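Local atomic coordinates of galactose mutarotase-like protein (Clostridium acetobutylicum, PDB entry 3OS7), a protein that probably binds carbohydrates and may interconvert the anomers of aldose sugars. Residues 13-21 with 29-37. Residues are numbered along the deposited sequence; the frame is centred on the assembly and turned at random.
Sequences IIWSEHKCI and EALIIPDVG
The His18 ring meets Asp35 with its own edge: ND1 donates to Asp35 OD2 over 2.9 Å in a nearly straight bond (171°) lying in the ring plane. Ile14 O also lies at the ring edge, in its plane. The carboxylate stands almost perpendicular to the ring (87°) and is met on the anti side of OD2, somewhat out of the carboxylate plane. The ring of Phe62, from helix 62-67, stacks on His18; the edge bond and this stack both limit the turning of the imidazole. Asp35 OD2 has a second partner, a water that donates to it at 2.6 Å and accepts from the backbone N of Lys19, tying the carboxylate to the start of strand 18-25. Through Asp35, in the type I turn Ile33 to Val36 that leaves strand 28-33, the contact closes the open end of the antiparallel hairpin of strands 18-25 and 28-33, two neighbours in a five-stranded meander at the N-terminal end of this mutarotase-like beta fold. Ile21 and Ile32 are a hydrogen-bonded pair: Ile21 N donates to Ile32 O at 3.1 Å, and Ile32 N to Ile21 O at 2.9 Å. Toward the open end Pro34, which has no N-H to offer, lays CD against Lys19 O at 3.6 Å. On the sheet face of Cys20, Leu31 and Ile33, Cys20 SG touches Leu31 CD1 at 3.6 Å, and Cys20 CB rests on Ile33 CD1. Ile14, with CG1 anti to the backbone N (chi1 -171°), extends CD1 to the same cluster, meeting Leu31 CD2 tip to tip and crossing Ile33 at about a right angle. The other face carries Ile21 and Ile32, where CG2 of Ile32 packs 3.6 Å from CB of Ile21.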
loop_
_atom_site.group_PDB
_atom_site.type_symbol
_atom_site.label_atom_id
_atom_site.label_comp_id
_atom_site.label_asym_id
_atom_site.label_seq_id
_atom_site.Cartn_x
_atom_site.Cartn_y
_atom_site.Cartn_z
ATOM N N ILE A 13 11.887 8.106 -20.403
ATOM C CA ILE A 13 13.008 7.399 -19.790
ATOM C C ILE A 13 13.336 8.076 -18.460
ATOM O O ILE A 13 13.349 9.288 -18.353
ATOM C CB ILE A 13 14.261 7.428 -20.678
ATOM C CG1 ILE A 13 14.000 6.729 -22.024
ATOM C CG2 ILE A 13 15.435 6.768 -19.983
ATOM C CD1 ILE A 13 13.386 5.345 -21.883
ATOM N N ILE A 14 13.611 7.279 -17.449
ATOM C CA ILE A 14 14.048 7.811 -16.136
ATOM C C ILE A 14 15.261 6.975 -15.715
ATOM O O ILE A 14 15.419 5.842 -16.147
ATOM C CB ILE A 14 12.878 7.736 -15.091
ATOM C CG1 ILE A 14 13.212 8.484 -13.796
ATOM C CG2 ILE A 14 12.550 6.314 -14.748
ATOM C CD1 ILE A 14 11.995 8.674 -12.874
ATOM N N TRP A 15 16.139 7.555 -14.899
ATOM C CA TRP A 15 17.368 6.870 -14.479
ATOM C C TRP A 15 18.132 6.320 -15.683
ATOM O O TRP A 15 18.589 5.169 -15.674
ATOM C CB TRP A 15 17.044 5.743 -13.499
ATOM C CG TRP A 15 16.870 6.170 -12.108
ATOM C CD1 TRP A 15 17.804 6.772 -11.318
ATOM C CD2 TRP A 15 15.713 5.973 -11.283
ATOM N NE1 TRP A 15 17.289 6.986 -10.054
ATOM C CE2 TRP A 15 16.011 6.507 -10.012
ATOM C CE3 TRP A 15 14.448 5.424 -11.504
ATOM C CZ2 TRP A 15 15.092 6.494 -8.961
ATOM C CZ3 TRP A 15 13.537 5.420 -10.468
ATOM C CH2 TRP A 15 13.872 5.945 -9.205
ATOM N N SER A 16 18.216 7.131 -16.736
ATOM C CA SER A 16 18.975 6.812 -17.970
ATOM C C SER A 16 18.469 5.694 -18.898
ATOM O O SER A 16 18.576 5.832 -20.108
ATOM C CB SER A 16 20.464 6.575 -17.655
ATOM O OG SER A 16 20.964 7.652 -16.888
ATOM N N GLU A 17 17.976 4.584 -18.362
ATOM C CA GLU A 17 17.615 3.443 -19.203
ATOM C C GLU A 17 16.315 2.762 -18.806
ATOM O O GLU A 17 16.023 1.675 -19.285
ATOM C CB GLU A 17 18.752 2.407 -19.206
ATOM C CG GLU A 17 19.270 2.063 -17.795
ATOM C CD GLU A 17 20.291 0.926 -17.770
ATOM O OE1 GLU A 17 20.884 0.594 -18.823
ATOM O OE2 GLU A 17 20.495 0.360 -16.681
ATOM N N HIS A 18 15.510 3.397 -17.963
ATOM C CA HIS A 18 14.247 2.763 -17.538
ATOM C C HIS A 18 13.024 3.492 -18.046
ATOM O O HIS A 18 12.975 4.697 -18.039
ATOM C CB HIS A 18 14.201 2.653 -16.025
ATOM C CG HIS A 18 15.336 1.874 -15.470
ATOM N ND1 HIS A 18 15.313 0.497 -15.374
ATOM C CD2 HIS A 18 16.542 2.269 -15.003
ATOM C CE1 HIS A 18 16.463 0.080 -14.873
ATOM N NE2 HIS A 18 17.220 1.137 -14.629
ATOM N N LYS A 19 12.044 2.735 -18.500
ATOM C CA LYS A 19 10.826 3.323 -18.978
ATOM C C LYS A 19 9.967 3.715 -17.769
ATOM O O LYS A 19 9.980 3.051 -16.716
ATOM C CB LYS A 19 10.116 2.371 -19.931
ATOM C CG LYS A 19 10.931 2.180 -21.246
ATOM C CD LYS A 19 10.227 1.271 -22.255
ATOM C CE LYS A 19 11.167 0.240 -22.859
ATOM N NZ LYS A 19 10.385 -0.970 -23.266
ATOM N N CYS A 20 9.296 4.846 -17.867
ATOM C CA CYS A 20 8.331 5.202 -16.840
ATOM C C CYS A 20 7.135 5.779 -17.573
ATOM O O CYS A 20 7.249 6.146 -18.760
ATOM C CB CYS A 20 8.934 6.175 -15.853
ATOM S SG CYS A 20 9.247 7.851 -16.440
ATOM N N ILE A 21 5.987 5.785 -16.911
ATOM C CA ILE A 21 4.792 6.413 -17.452
ATOM C C ILE A 21 4.345 7.543 -16.544
ATOM O O ILE A 21 4.079 7.324 -15.343
ATOM C CB ILE A 21 3.612 5.399 -17.642
ATOM C CG1 ILE A 21 4.012 4.141 -18.424
ATOM C CG2 ILE A 21 2.399 6.118 -18.270
ATOM C CD1 ILE A 21 4.295 4.360 -19.878
ATOM N N GLU A 29 -1.335 14.764 -11.480
ATOM C CA GLU A 29 -0.309 14.120 -12.269
ATOM C C GLU A 29 0.351 13.020 -11.424
ATOM O O GLU A 29 0.605 13.222 -10.219
ATOM C CB GLU A 29 0.730 15.149 -12.711
ATOM C CG GLU A 29 1.844 14.579 -13.572
ATOM C CD GLU A 29 2.841 15.646 -13.994
ATOM O OE1 GLU A 29 2.397 16.794 -14.254
ATOM O OE2 GLU A 29 4.053 15.318 -14.046
ATOM N N ALA A 30 0.592 11.869 -12.040
ATOM C CA ALA A 30 1.226 10.719 -11.405
ATOM C C ALA A 30 2.413 10.197 -12.222
ATOM O O ALA A 30 2.531 10.456 -13.429
ATOM C CB ALA A 30 0.239 9.599 -11.176
ATOM N N LEU A 31 3.257 9.437 -11.559
ATOM C CA LEU A 31 4.423 8.816 -12.205
ATOM C C LEU A 31 4.504 7.384 -11.706
ATOM O O LEU A 31 4.559 7.162 -10.506
ATOM C CB LEU A 31 5.693 9.590 -11.849
ATOM C CG LEU A 31 7.012 9.012 -12.374
ATOM C CD1 LEU A 31 6.983 8.911 -13.903
ATOM C CD2 LEU A 31 8.158 9.899 -11.863
ATOM N N ILE A 32 4.546 6.420 -12.630
ATOM C CA ILE A 32 4.651 5.041 -12.297
ATOM C C ILE A 32 5.925 4.427 -12.907
ATOM O O ILE A 32 6.334 4.791 -14.021
ATOM C CB ILE A 32 3.378 4.248 -12.719
ATOM C CG1 ILE A 32 3.363 2.841 -12.102
ATOM C CG2 ILE A 32 3.228 4.169 -14.254
ATOM C CD1 ILE A 32 2.002 2.111 -12.333
ATOM N N ILE A 33 6.558 3.542 -12.126
ATOM C CA ILE A 33 7.815 2.886 -12.529
ATOM C C ILE A 33 7.605 1.366 -12.691
ATOM O O ILE A 33 7.756 0.593 -11.728
ATOM C CB ILE A 33 8.953 3.104 -11.521
ATOM C CG1 ILE A 33 9.049 4.566 -11.035
ATOM C CG2 ILE A 33 10.295 2.647 -12.166
ATOM C CD1 ILE A 33 9.347 5.576 -12.116
ATOM N N PRO A 34 7.263 0.926 -13.908
ATOM C CA PRO A 34 7.007 -0.500 -14.126
ATOM C C PRO A 34 8.143 -1.432 -13.698
ATOM O O PRO A 34 7.874 -2.456 -13.054
ATOM C CB PRO A 34 6.725 -0.583 -15.629
ATOM C CG PRO A 34 6.211 0.774 -15.977
ATOM C CD PRO A 34 6.984 1.726 -15.109
ATOM N N ASP A 35 9.390 -1.050 -13.978
ATOM C CA ASP A 35 10.552 -1.871 -13.626
ATOM C C ASP A 35 10.774 -2.133 -12.134
ATOM O O ASP A 35 11.469 -3.080 -11.782
ATOM C CB ASP A 35 11.830 -1.236 -14.163
ATOM C CG ASP A 35 12.097 -1.589 -15.630
ATOM O OD1 ASP A 35 11.443 -2.504 -16.159
ATOM O OD2 ASP A 35 12.966 -0.948 -16.242
ATOM N N VAL A 36 10.216 -1.284 -11.266
ATOM C CA VAL A 36 10.283 -1.522 -9.836
ATOM C C VAL A 36 8.855 -1.565 -9.229
ATOM O O VAL A 36 8.318 -0.566 -8.748
ATOM C CB VAL A 36 11.192 -0.505 -9.113
ATOM C CG1 VAL A 36 11.359 -0.886 -7.672
ATOM C CG2 VAL A 36 12.602 -0.404 -9.810
ATOM N N GLY A 37 8.256 -2.740 -9.268
ATOM C CA GLY A 37 6.994 -2.980 -8.562
ATOM C C GLY A 37 5.778 -2.311 -9.135
ATOM O O GLY A 37 4.728 -2.288 -8.477
HETATM O O HOH W 1 12.377 -0.017 -18.645
#